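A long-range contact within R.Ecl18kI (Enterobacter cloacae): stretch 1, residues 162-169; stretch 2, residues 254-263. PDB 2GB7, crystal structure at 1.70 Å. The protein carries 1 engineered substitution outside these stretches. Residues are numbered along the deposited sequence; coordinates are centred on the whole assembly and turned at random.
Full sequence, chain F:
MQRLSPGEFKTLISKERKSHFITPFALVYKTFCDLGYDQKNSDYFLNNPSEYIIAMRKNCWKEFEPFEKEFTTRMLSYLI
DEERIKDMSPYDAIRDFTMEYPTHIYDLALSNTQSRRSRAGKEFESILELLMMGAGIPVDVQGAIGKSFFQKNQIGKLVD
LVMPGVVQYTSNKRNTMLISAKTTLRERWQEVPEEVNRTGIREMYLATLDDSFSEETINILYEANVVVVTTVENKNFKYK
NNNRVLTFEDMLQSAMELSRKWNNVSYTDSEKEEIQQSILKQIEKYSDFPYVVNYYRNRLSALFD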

ATOM      1  N   VAL F 162      14.233  17.029   6.740  1.00 10.33           N
ATOM      2  CA  VAL F 162      15.034  17.036   7.947  1.00  9.81           C
ATOM      3  C   VAL F 162      15.466  18.480   8.222  1.00 10.21           C
ATOM      4  O   VAL F 162      16.178  19.078   7.417  1.00 10.71           O
ATOM      5  CB  VAL F 162      16.302  16.208   7.762  1.00 10.02           C
ATOM      6  CG1 VAL F 162      17.146  16.215   9.046  1.00  8.76           C
ATOM      7  CG2 VAL F 162      15.982  14.747   7.301  1.00 10.89           C
ATOM      8  N   MET F 163      15.037  19.025   9.346  1.00  9.88           N
ATOM      9  CA  MET F 163      15.349  20.410   9.720  1.00  9.90           C
ATOM     10  C   MET F 163      16.369  20.324  10.856  1.00  9.76           C
ATOM     11  O   MET F 163      16.077  19.730  11.898  1.00  9.12           O
ATOM     12  CB  MET F 163      14.058  21.075  10.218  1.00 10.83           C
ATOM     13  CG  MET F 163      14.038  22.586  10.339  1.00 12.61           C
ATOM     14  SD  MET F 163      15.240  23.241  11.535  1.00 15.41           S
ATOM     15  CE  MET F 163      14.604  22.581  13.062  1.00 14.49           C
ATOM     16  N   PRO F 164      17.530  20.993  10.716  1.00 10.00           N
ATOM     17  CA  PRO F 164      17.968  21.859   9.613  1.00 10.53           C
ATOM     18  C   PRO F 164      18.707  21.159   8.501  1.00 10.43           C
ATOM     19  O   PRO F 164      18.948  21.749   7.429  1.00 13.23           O
ATOM     20  CB  PRO F 164      18.889  22.853  10.328  1.00  9.66           C
ATOM     21  CG  PRO F 164      19.618  21.948  11.358  1.00 10.29           C
ATOM     22  CD  PRO F 164      18.498  21.001  11.835  1.00 10.67           C
ATOM     23  N   GLY F 165      19.116  19.919   8.720  1.00  9.47           N
ATOM     24  CA  GLY F 165      19.842  19.247   7.677  1.00 10.96           C
ATOM     25  C   GLY F 165      20.286  17.907   8.181  1.00 10.55           C
ATOM     26  O   GLY F 165      20.318  17.681   9.399  1.00 10.01           O
ATOM     27  N   VAL F 166      20.637  17.026   7.244  1.00 11.54           N
ATOM     28  CA  VAL F 166      21.147  15.690   7.613  1.00 11.96           C
ATOM     29  C   VAL F 166      22.484  15.716   8.376  1.00 11.28           C
ATOM     30  O   VAL F 166      22.679  14.915   9.275  1.00 10.57           O
ATOM     31  CB  VAL F 166      21.226  14.717   6.400  1.00 13.11           C
ATOM     32  CG1 VAL F 166      19.825  14.472   5.861  1.00 14.19           C
ATOM     33  CG2 VAL F 166      22.127  15.263   5.295  1.00 14.90           C
ATOM     34  N   VAL F 167      23.391  16.629   8.031  1.00 11.29           N
ATOM     35  CA  VAL F 167      24.697  16.678   8.718  1.00 11.50           C
ATOM     36  C   VAL F 167      24.510  17.002  10.195  1.00 11.34           C
ATOM     37  O   VAL F 167      25.068  16.328  11.077  1.00 10.99           O
ATOM     38  CB  VAL F 167      25.660  17.663   8.034  1.00 10.85           C
ATOM     39  CG1 VAL F 167      26.952  17.888   8.859  1.00 11.40           C
ATOM     40  CG2 VAL F 167      26.025  17.157   6.667  1.00 11.79           C
ATOM     41  N   GLN F 168      23.711  18.035  10.451  1.00 11.42           N
ATOM     42  CA  GLN F 168      23.424  18.432  11.818  1.00 10.66           C
ATOM     43  C   GLN F 168      22.678  17.337  12.535  1.00 10.10           C
ATOM     44  O   GLN F 168      22.988  17.055  13.682  1.00 10.32           O
ATOM     45  CB  GLN F 168      22.569  19.682  11.852  1.00 10.28           C
ATOM     46  CG  GLN F 168      23.296  20.917  11.323  1.00 12.89           C
ATOM     47  CD  GLN F 168      22.996  21.154   9.837  1.00 15.21           C
ATOM     48  OE1 GLN F 168      22.804  20.213   9.050  1.00 14.27           O
ATOM     49  NE2 GLN F 168      22.952  22.426   9.453  1.00 15.23           N
ATOM     50  N   TYR F 169      21.677  16.750  11.877  1.00  9.30           N
ATOM     51  CA  TYR F 169      20.905  15.668  12.492  1.00 10.20           C
ATOM     52  C   TYR F 169      21.813  14.512  12.948  1.00 10.71           C
ATOM     53  O   TYR F 169      21.698  14.022  14.073  1.00 11.06           O
ATOM     54  CB  TYR F 169      19.794  15.161  11.543  1.00  9.52           C
ATOM     55  CG  TYR F 169      18.943  14.129  12.242  1.00 10.32           C
ATOM     56  CD1 TYR F 169      17.834  14.507  12.981  1.00 10.13           C
ATOM     57  CD2 TYR F 169      19.301  12.771  12.231  1.00 11.12           C
ATOM     58  CE1 TYR F 169      17.073  13.577  13.672  1.00  9.06           C
ATOM     59  CE2 TYR F 169      18.533  11.834  12.904  1.00  9.72           C
ATOM     60  CZ  TYR F 169      17.434  12.258  13.638  1.00 10.00           C
ATOM     61  OH  TYR F 169      16.674  11.340  14.321  1.00 10.53           O
ATOM     62  N   SER F 254       6.176  25.296  15.325  1.00 10.14           N
ATOM     63  CA  SER F 254       7.233  24.524  15.992  1.00 12.23           C
ATOM     64  C   SER F 254       8.518  24.528  15.159  1.00 12.77           C
ATOM     65  O   SER F 254       9.612  24.716  15.695  1.00 13.21           O
ATOM     66  CB  SER F 254       6.735  23.095  16.230  1.00 12.41           C
ATOM     67  OG  SER F 254       5.688  23.144  17.192  1.00 15.04           O
ATOM     68  N   ALA F 255       8.388  24.390  13.837  1.00 11.00           N
ATOM     69  CA  ALA F 255       9.576  24.362  12.980  1.00 11.67           C
ATOM     70  C   ALA F 255      10.292  25.685  13.020  1.00 12.82           C
ATOM     71  O   ALA F 255      11.518  25.739  13.080  1.00 13.88           O
ATOM     72  CB  ALA F 255       9.203  24.010  11.523  1.00 12.73           C
ATOM     73  N   MET F 256       9.514  26.761  13.032  1.00 11.63           N
ATOM     74  CA  MET F 256      10.077  28.096  13.004  1.00 13.84           C
ATOM     75  C   MET F 256      10.800  28.339  14.315  1.00 13.79           C
ATOM     76  O   MET F 256      11.927  28.850  14.321  1.00 13.71           O
ATOM     77  CB  MET F 256       8.978  29.126  12.809  1.00 14.16           C
ATOM     78  CG  MET F 256       9.507  30.535  12.636  1.00 17.70           C
ATOM     79  SD  MET F 256      10.640  30.742  11.248  1.00 24.74           S
ATOM     80  CE  MET F 256      11.379  32.332  11.665  1.00 25.42           C
ATOM     81  N   GLU F 257      10.190  27.908  15.414  1.00 13.92           N
ATOM     82  CA  GLU F 257      10.831  28.111  16.727  1.00 15.58           C
ATOM     83  C   GLU F 257      12.136  27.345  16.828  1.00 15.95           C
ATOM     84  O   GLU F 257      13.116  27.895  17.337  1.00 16.58           O
ATOM     85  CB  GLU F 257       9.905  27.735  17.881  1.00 15.84           C
ATOM     86  CG  GLU F 257       8.695  28.624  17.973  1.00 17.76           C
ATOM     87  CD  GLU F 257       7.581  28.047  18.841  1.00 22.38           C
ATOM     88  OE1 GLU F 257       7.618  26.833  19.181  1.00 28.04           O
ATOM     89  OE2 GLU F 257       6.660  28.823  19.170  1.00 25.61           O
ATOM     90  N   LEU F 258      12.160  26.100  16.338  1.00 15.84           N
ATOM     91  CA  LEU F 258      13.396  25.298  16.378  1.00 17.24           C
ATOM     92  C   LEU F 258      14.435  25.853  15.420  1.00 17.86           C
ATOM     93  O   LEU F 258      15.616  25.872  15.739  1.00 18.05           O
ATOM     94  CB  LEU F 258      13.138  23.821  16.049  1.00 17.00           C
ATOM     95  CG  LEU F 258      12.437  22.999  17.121  1.00 18.78           C
ATOM     96  CD1 LEU F 258      11.959  21.672  16.540  1.00 18.95           C
ATOM     97  CD2 LEU F 258      13.316  22.768  18.360  1.00 19.91           C
ATOM     98  N   SER F 259      13.990  26.336  14.262  1.00 17.66           N
ATOM     99  CA  SER F 259      14.887  26.889  13.255  1.00 19.23           C
ATOM    100  C   SER F 259      15.700  28.080  13.769  1.00 20.21           C
ATOM    101  O   SER F 259      16.859  28.253  13.389  1.00 21.28           O
ATOM    102  CB  SER F 259      14.104  27.289  12.004  1.00 19.32           C
ATOM    103  OG  SER F 259      13.501  28.557  12.170  1.00 22.42           O
ATOM    104  N   ARG F 260      15.096  28.884  14.641  1.00 20.33           N
ATOM    105  CA  ARG F 260      15.803  30.037  15.220  1.00 21.02           C
ATOM    106  C   ARG F 260      17.036  29.629  16.012  1.00 20.80           C
ATOM    107  O   ARG F 260      17.961  30.431  16.170  1.00 21.31           O
ATOM    108  CB  ARG F 260      14.893  30.867  16.121  1.00 21.49           C
ATOM    109  CG  ARG F 260      13.698  31.465  15.434  1.00 24.56           C
ATOM    110  CD  ARG F 260      13.009  32.394  16.413  1.00 29.84           C
ATOM    111  NE  ARG F 260      11.604  32.046  16.584  1.00 34.84           N
ATOM    112  CZ  ARG F 260      10.604  32.522  15.843  1.00 35.83           C
ATOM    113  NH1 ARG F 260      10.834  33.383  14.854  1.00 36.47           N
ATOM    114  NH2 ARG F 260       9.365  32.131  16.102  1.00 37.58           N
ATOM    115  N   LYS F 261      17.038  28.404  16.529  1.00 20.12           N
ATOM    116  CA  LYS F 261      18.183  27.880  17.266  1.00 20.81           C
ATOM    117  C   LYS F 261      19.375  27.583  16.344  1.00 20.70           C
ATOM    118  O   LYS F 261      20.512  27.407  16.799  1.00 21.51           O
ATOM    119  CB  LYS F 261      17.780  26.648  18.072  1.00 21.33           C
ATOM    120  CG  LYS F 261      16.605  26.875  19.002  1.00 22.05           C
ATOM    121  CD  LYS F 261      16.174  25.560  19.604  1.00 24.71           C
ATOM    122  CE  LYS F 261      14.843  25.674  20.334  1.00 26.80           C
ATOM    123  NZ  LYS F 261      14.959  26.414  21.609  1.00 29.04           N
ATOM    124  N   TRP F 262      19.122  27.579  15.046  1.00 20.39           N
ATOM    125  CA  TRP F 262      20.136  27.273  14.058  1.00 20.71           C
ATOM    126  C   TRP F 262      20.615  28.520  13.322  1.00 22.53           C
ATOM    127  O   TRP F 262      21.493  28.439  12.456  1.00 22.16           O
ATOM    128  CB  TRP F 262      19.565  26.263  13.071  1.00 19.99           C
ATOM    129  CG  TRP F 262      19.287  24.972  13.744  1.00 18.02           C
ATOM    130  CD1 TRP F 262      18.084  24.522  14.195  1.00 16.45           C
ATOM    131  CD2 TRP F 262      20.250  23.978  14.089  1.00 16.56           C
ATOM    132  NE1 TRP F 262      18.237  23.275  14.791  1.00 16.07           N
ATOM    133  CE2 TRP F 262      19.553  22.917  14.725  1.00 15.40           C
ATOM    134  CE3 TRP F 262      21.634  23.865  13.894  1.00 16.50           C
ATOM    135  CZ2 TRP F 262      20.198  21.759  15.184  1.00 16.36           C
ATOM    136  CZ3 TRP F 262      22.279  22.724  14.349  1.00 15.64           C
ATOM    137  CH2 TRP F 262      21.560  21.682  14.993  1.00 16.20           C
ATOM    138  N   ASN F 263      20.040  29.666  13.679  1.00 24.79           N
ATOM    139  CA  ASN F 263      20.302  30.926  12.989  1.00 27.40           C
ATOM    140  C   ASN F 263      21.759  31.346  12.922  1.00 28.38           C
ATOM    141  O   ASN F 263      22.327  31.443  11.825  1.00 29.08           O
ATOM    142  CB  ASN F 263      19.469  32.049  13.588  1.00 27.96           C
ATOM    143  CG  ASN F 263      18.371  32.488  12.673  1.00 30.73           C
ATOM    144  OD1 ASN F 263      18.625  32.933  11.550  0.50 33.50           O
ATOM    145  ND2 ASN F 263      17.128  32.376  13.141  0.50 32.54           N
TER

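What holds the two stretches together, given that no hydrogen bond crosses between them? The contact is packing, and its centre is the indole of Trp262, whose CA-to-CB bond points toward the first stretch. With chi1 at -65° (m) and chi2 at 99°, the ring lies with one face against Pro164. Pro164 CG stands 3.5 Å from the centroid of the six-membered ring of Trp262, only 16° off its normal, a close CH-pi contact.

How does Pro164 meet the indole? Its CA-to-CB bond points toward the second stretch, and its C-gamma endo pucker accompanies the approach of CG to the indole; the peptide bond before it is cis. Pro164 CG also lies 3.5 Å from Trp262 CD2, one of the two atoms shared by the fused rings.

Why is the Met163 side chain folded as it is? Its CA-to-CB bond points sideways, so a t, m, m conformation is what carries the end of the chain to the helix. There Met163 CE packs 3.6 Å from Leu258 CB, while Met163 SD lies 4.2 Å from Ser259 CB. The sulfur also approaches the indole obliquely, 4.8 Å from Met163 SD to the centroid of the five-membered ring of Trp262. Ser259 keeps its own hydroxyl occupied: in the p rotamer, Ser259 OG donates to Met256 O at 2.7 Å, and the hydroxyl stays off the methionine, whose sulfur is nearer to CB.

What does Gln168, a polar residue, contribute? Its aliphatic part makes the contact, with Gln168 CG 3.7 Å from Trp262 CZ3, in an oblique approach. With chi1 at m, CB and CG both come close to the indole; chi2, at 95° between wells, then turns the amide off, so Gln168 CD is 4.8 Å from Trp262 CZ3. Gln168 NE2 and Trp262 NE1 both find hydrogen bonds elsewhere in the structure, so both polar groups are satisfied without bonding across the contact.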